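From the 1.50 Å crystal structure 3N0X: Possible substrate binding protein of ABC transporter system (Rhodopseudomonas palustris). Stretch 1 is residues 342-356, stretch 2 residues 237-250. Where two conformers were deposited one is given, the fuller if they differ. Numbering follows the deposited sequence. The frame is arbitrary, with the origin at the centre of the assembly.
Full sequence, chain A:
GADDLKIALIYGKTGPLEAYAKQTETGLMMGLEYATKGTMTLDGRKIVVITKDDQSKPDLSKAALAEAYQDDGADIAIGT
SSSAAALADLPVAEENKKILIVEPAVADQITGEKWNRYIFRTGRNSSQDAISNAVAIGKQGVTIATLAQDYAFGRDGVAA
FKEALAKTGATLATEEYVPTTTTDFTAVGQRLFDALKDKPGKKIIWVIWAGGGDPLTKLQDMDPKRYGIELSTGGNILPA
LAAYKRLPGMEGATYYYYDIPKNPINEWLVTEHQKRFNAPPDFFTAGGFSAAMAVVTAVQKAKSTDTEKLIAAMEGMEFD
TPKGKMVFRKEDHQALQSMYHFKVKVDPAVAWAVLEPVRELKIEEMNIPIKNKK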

# COMPACT_ATOMS: atom_id res chain seq x y z
N PHE A 342 -4.33 3.69 -13.59
CA PHE A 342 -5.21 4.90 -13.63
C PHE A 342 -4.71 5.89 -14.66
O PHE A 342 -3.57 5.80 -15.13
CB PHE A 342 -5.28 5.60 -12.27
CG PHE A 342 -3.97 6.19 -11.84
CD1 PHE A 342 -3.56 7.45 -12.29
CD2 PHE A 342 -3.12 5.49 -10.99
CE1 PHE A 342 -2.33 7.96 -11.94
CE2 PHE A 342 -1.88 6.03 -10.59
CZ PHE A 342 -1.49 7.27 -11.08
N LYS A 343 -5.59 6.84 -15.01
CA LYS A 343 -5.25 8.00 -15.81
C LYS A 343 -5.85 9.22 -15.09
O LYS A 343 -7.04 9.20 -14.68
CB LYS A 343 -5.80 7.88 -17.23
CG LYS A 343 -5.35 9.00 -18.19
CD LYS A 343 -5.78 8.74 -19.65
CE LYS A 343 -5.05 9.69 -20.59
NZ LYS A 343 -3.57 9.39 -20.69
N VAL A 344 -5.04 10.27 -14.89
CA VAL A 344 -5.51 11.44 -14.20
C VAL A 344 -6.52 12.23 -15.05
O VAL A 344 -6.25 12.56 -16.23
CB VAL A 344 -4.33 12.38 -13.81
CG1 VAL A 344 -4.83 13.77 -13.34
CG2 VAL A 344 -3.45 11.73 -12.73
N LYS A 345 -7.66 12.57 -14.42
CA LYS A 345 -8.64 13.52 -14.96
C LYS A 345 -8.67 14.72 -14.01
O LYS A 345 -8.71 14.55 -12.79
CB LYS A 345 -10.03 12.90 -15.09
CG LYS A 345 -11.15 13.94 -15.49
N VAL A 346 -8.65 15.93 -14.53
CA VAL A 346 -8.68 17.11 -13.67
C VAL A 346 -10.09 17.70 -13.67
O VAL A 346 -10.59 18.12 -14.72
CB VAL A 346 -7.69 18.17 -14.18
CG1 VAL A 346 -7.78 19.43 -13.33
CG2 VAL A 346 -6.24 17.63 -14.19
N ASP A 347 -10.77 17.63 -12.52
CA ASP A 347 -12.09 18.23 -12.35
C ASP A 347 -11.87 19.39 -11.38
O ASP A 347 -11.52 19.17 -10.21
CB ASP A 347 -13.03 17.19 -11.77
CG ASP A 347 -14.43 17.72 -11.55
OD1 ASP A 347 -14.60 18.97 -11.47
OD2 ASP A 347 -15.36 16.88 -11.45
N PRO A 348 -12.01 20.63 -11.86
CA PRO A 348 -11.62 21.75 -10.99
C PRO A 348 -12.40 21.87 -9.68
O PRO A 348 -11.90 22.49 -8.73
CB PRO A 348 -11.88 22.98 -11.85
CG PRO A 348 -12.83 22.53 -12.90
CD PRO A 348 -12.55 21.08 -13.16
N ALA A 349 -13.58 21.28 -9.62
CA ALA A 349 -14.39 21.31 -8.41
C ALA A 349 -13.99 20.30 -7.34
O ALA A 349 -14.56 20.33 -6.23
CB ALA A 349 -15.82 21.09 -8.74
N VAL A 350 -13.13 19.35 -7.70
CA VAL A 350 -12.72 18.29 -6.80
C VAL A 350 -11.31 18.59 -6.29
O VAL A 350 -10.41 18.91 -7.07
CB VAL A 350 -12.83 16.90 -7.51
CG1 VAL A 350 -12.45 15.72 -6.58
CG2 VAL A 350 -14.24 16.72 -8.02
N ALA A 351 -11.10 18.39 -4.98
CA ALA A 351 -9.86 18.79 -4.30
C ALA A 351 -8.63 17.97 -4.70
O ALA A 351 -7.47 18.40 -4.53
CB ALA A 351 -10.06 18.77 -2.78
N TRP A 352 -8.89 16.76 -5.15
CA TRP A 352 -7.85 15.85 -5.64
C TRP A 352 -8.03 15.61 -7.13
O TRP A 352 -9.12 15.71 -7.65
CB TRP A 352 -7.93 14.50 -4.93
CG TRP A 352 -9.34 13.96 -4.79
CD1 TRP A 352 -10.02 13.17 -5.69
CD2 TRP A 352 -10.23 14.20 -3.70
NE1 TRP A 352 -11.28 12.92 -5.21
CE2 TRP A 352 -11.43 13.53 -3.99
CE3 TRP A 352 -10.13 14.91 -2.50
CZ2 TRP A 352 -12.53 13.55 -3.12
CZ3 TRP A 352 -11.21 14.94 -1.64
CH2 TRP A 352 -12.40 14.24 -1.95
N ALA A 353 -6.95 15.27 -7.81
CA ALA A 353 -7.05 14.75 -9.16
C ALA A 353 -7.89 13.48 -9.10
O ALA A 353 -7.78 12.70 -8.16
CB ALA A 353 -5.66 14.40 -9.71
N VAL A 354 -8.71 13.27 -10.13
CA VAL A 354 -9.58 12.09 -10.18
C VAL A 354 -8.80 11.04 -10.92
O VAL A 354 -8.34 11.28 -12.03
CB VAL A 354 -10.90 12.41 -10.92
CG1 VAL A 354 -11.75 11.13 -11.09
CG2 VAL A 354 -11.68 13.46 -10.13
N LEU A 355 -8.68 9.86 -10.31
CA LEU A 355 -7.96 8.75 -10.91
C LEU A 355 -8.97 7.87 -11.64
O LEU A 355 -9.69 7.07 -11.01
CB LEU A 355 -7.16 7.96 -9.87
CG LEU A 355 -6.14 8.80 -9.06
CD1 LEU A 355 -5.21 7.87 -8.25
CD2 LEU A 355 -5.34 9.78 -9.93
N GLU A 356 -9.05 8.02 -12.95
CA GLU A 356 -9.94 7.22 -13.75
C GLU A 356 -9.32 5.85 -14.04
O GLU A 356 -8.12 5.76 -14.24
CB GLU A 356 -10.30 7.95 -15.05
CG GLU A 356 -11.10 9.21 -14.71
CD GLU A 356 -11.87 9.78 -15.87
OE1 GLU A 356 -11.27 9.86 -16.98
OE2 GLU A 356 -13.06 10.15 -15.64
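Stretch 2 (237-250) ILPALAAYKRLPGM

At the apolar centre, Ala353 points toward stretch 2, its CB lying 3.6 Å from CB of Tyr244. Leu241 (m, t) touches Trp352 and Leu355: its CB is 3.7 Å from CB of Trp352, and its CD1 is 3.9 Å from CD1 of Leu355. Next to it, Leu238 covers one face of the Trp352 indole, with Leu238 CD2 3.9 Å from the centroid of the five-membered ring and almost on the ring normal, a CH-pi contact. Val344 (t) fills the other part of the centre: Val344 CG2 lies 4.3 Å from Tyr244 CD2, at the edge of the tyrosine ring, and 4.1 Å from CB of selenomethionine Met250. Two residues on, Val346 CG2 meets Pro248 CB at 3.8 Å and also approaches Lys245 O at 3.2 Å.

Stretch 2 packs here against a two-stranded hairpin of stretch 1, in which Lys343 pairs with Glu356 and Lys345 with Val354, and Val344, Val346, Ala353 and Leu355 point their CA-to-CB bonds toward stretch 2. Residues 238-245 have helical phi/psi but lack the regular bonds of a helix; several of their i to i+3 links are weak. The chain then closes in a type II turn from Leu247 to Met250.

Backbone bonds fix the register around these side chains. Ala353 N donates to Leu241 O (3.0 Å, nearly linear), using a carbonyl of the helical segment where Trp352 CA and Ala242 CA come within 4.2 Å. At the turn, Val344 bonds through both its backbone polar atoms: Val344 N donates to Met250 O (2.8 Å), and Val344 O accepts from Gly249 N (2.9 Å). The two chains run antiparallel here, Gly249 and Met250 lying beside Val344 and Lys343. Gly249 has a positive phi of 85°, a value that favours glycine; Met250 O also receives a CA-H...O contact from Lys343 CA at 3.3 Å.

Two lysines, one from each stretch, form the polar edge. Lys343 extends along the turn, and its NZ donates to Gly249 O at 2.7 Å. Lys245 gives up the largest area in the contact: its aliphatic part lies along the loop, with Lys245 CG 3.5 Å from Ala353 N, and its NZ donates at 2.8 Å to Val350 O, at the last residue of the type I turn from Asp347. Water 2 links Lys245 NZ (2.9 Å) to Pro348 O (3.1 Å). Water 1 donates to Leu238 O (2.8 Å) and, weakly, to Ala351 O (3.0 Å).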

# COMPACT_ATOMS: atom_id res chain seq x y z
N ILE A 237 -2.51 9.10 -1.66
CA ILE A 237 -3.66 9.43 -0.88
C ILE A 237 -4.29 10.72 -1.36
O ILE A 237 -3.67 11.51 -2.06
CB ILE A 237 -3.34 9.50 0.64
CG1 ILE A 237 -2.26 10.54 0.95
CG2 ILE A 237 -2.94 8.07 1.10
CD1 ILE A 237 -2.04 10.76 2.45
N LEU A 238 -5.55 10.96 -1.01
CA LEU A 238 -6.28 12.09 -1.55
C LEU A 238 -5.63 13.47 -1.36
O LEU A 238 -5.59 14.26 -2.30
CB LEU A 238 -7.77 12.07 -1.11
CG LEU A 238 -8.59 10.83 -1.48
CD1 LEU A 238 -10.04 10.93 -0.90
CD2 LEU A 238 -8.64 10.61 -2.98
N PRO A 239 -5.14 13.81 -0.14
CA PRO A 239 -4.46 15.11 -0.02
C PRO A 239 -3.26 15.27 -0.95
O PRO A 239 -3.00 16.38 -1.47
CB PRO A 239 -4.01 15.15 1.43
CG PRO A 239 -4.86 14.17 2.15
CD PRO A 239 -5.22 13.09 1.15
N ALA A 240 -2.53 14.20 -1.16
CA ALA A 240 -1.38 14.22 -2.06
C ALA A 240 -1.75 14.33 -3.55
O ALA A 240 -0.94 14.79 -4.38
CB ALA A 240 -0.51 12.98 -1.82
N LEU A 241 -2.96 13.90 -3.91
CA LEU A 241 -3.44 13.97 -5.29
C LEU A 241 -3.83 15.39 -5.74
O LEU A 241 -4.07 15.60 -6.93
CB LEU A 241 -4.61 13.00 -5.50
CG LEU A 241 -4.36 11.51 -5.44
CD1 LEU A 241 -5.66 10.75 -5.66
CD2 LEU A 241 -3.28 11.09 -6.47
N ALA A 242 -3.92 16.36 -4.82
CA ALA A 242 -4.16 17.77 -5.22
C ALA A 242 -3.08 18.22 -6.23
O ALA A 242 -3.39 18.84 -7.27
CB ALA A 242 -4.18 18.72 -4.01
N ALA A 243 -1.82 17.86 -5.94
CA ALA A 243 -0.70 18.21 -6.81
C ALA A 243 -0.81 17.58 -8.18
O ALA A 243 -0.32 18.13 -9.17
CB ALA A 243 0.64 17.85 -6.16
N TYR A 244 -1.49 16.45 -8.29
CA TYR A 244 -1.60 15.79 -9.57
C TYR A 244 -2.58 16.49 -10.54
O TYR A 244 -2.62 16.15 -11.71
CB TYR A 244 -2.05 14.32 -9.41
CG TYR A 244 -1.10 13.31 -8.74
CD1 TYR A 244 -0.34 13.63 -7.60
CD2 TYR A 244 -1.08 12.00 -9.16
CE1 TYR A 244 0.47 12.67 -6.99
CE2 TYR A 244 -0.28 11.06 -8.55
CZ TYR A 244 0.51 11.39 -7.49
OH TYR A 244 1.30 10.46 -6.83
N LYS A 245 -3.35 17.47 -10.06
CA LYS A 245 -4.20 18.27 -10.93
C LYS A 245 -3.40 19.08 -11.96
O LYS A 245 -3.95 19.54 -12.95
CB LYS A 245 -5.15 19.17 -10.10
CG LYS A 245 -6.16 18.34 -9.31
CD LYS A 245 -6.99 19.17 -8.30
CE LYS A 245 -7.90 20.15 -8.96
NZ LYS A 245 -8.71 20.90 -7.96
N ARG A 246 -2.09 19.22 -11.73
CA ARG A 246 -1.18 19.83 -12.70
C ARG A 246 -0.68 18.86 -13.78
O ARG A 246 0.05 19.29 -14.69
CB ARG A 246 0.04 20.41 -11.95
CG ARG A 246 -0.25 21.75 -11.20
CD ARG A 246 0.24 22.98 -11.99
NE ARG A 246 1.71 23.07 -12.02
CZ ARG A 246 2.50 22.71 -13.05
NH1 ARG A 246 1.99 22.23 -14.19
NH2 ARG A 246 3.81 22.83 -12.94
N LEU A 247 -1.12 17.59 -13.73
CA LEU A 247 -0.63 16.51 -14.61
C LEU A 247 -1.77 15.79 -15.35
O LEU A 247 -1.90 14.55 -15.25
CB LEU A 247 0.18 15.51 -13.76
CG LEU A 247 1.36 16.07 -12.95
CD1 LEU A 247 1.81 15.13 -11.82
CD2 LEU A 247 2.47 16.35 -13.94
N PRO A 248 -2.63 16.53 -16.05
CA PRO A 248 -3.74 15.87 -16.72
C PRO A 248 -3.27 14.76 -17.66
O PRO A 248 -2.31 14.93 -18.40
CB PRO A 248 -4.39 17.02 -17.51
CG PRO A 248 -3.34 18.04 -17.62
CD PRO A 248 -2.59 17.97 -16.36
N GLY A 249 -3.93 13.61 -17.60
CA GLY A 249 -3.65 12.50 -18.48
C GLY A 249 -2.51 11.60 -18.00
O GLY A 249 -2.24 10.59 -18.63
N MSE A 250 -1.86 11.97 -16.90
CA MSE A 250 -0.77 11.16 -16.36
C MSE A 250 -1.30 9.78 -16.02
O MSE A 250 -2.39 9.63 -15.43
CB MSE A 250 -0.15 11.78 -15.12
CG MSE A 250 1.03 10.96 -14.60
SE MSE A 250 2.10 11.92 -13.32
CE MSE A 250 0.83 12.06 -12.04
O HOH W 1 -6.77 16.77 -2.10
O HOH W 2 -9.02 23.45 -9.39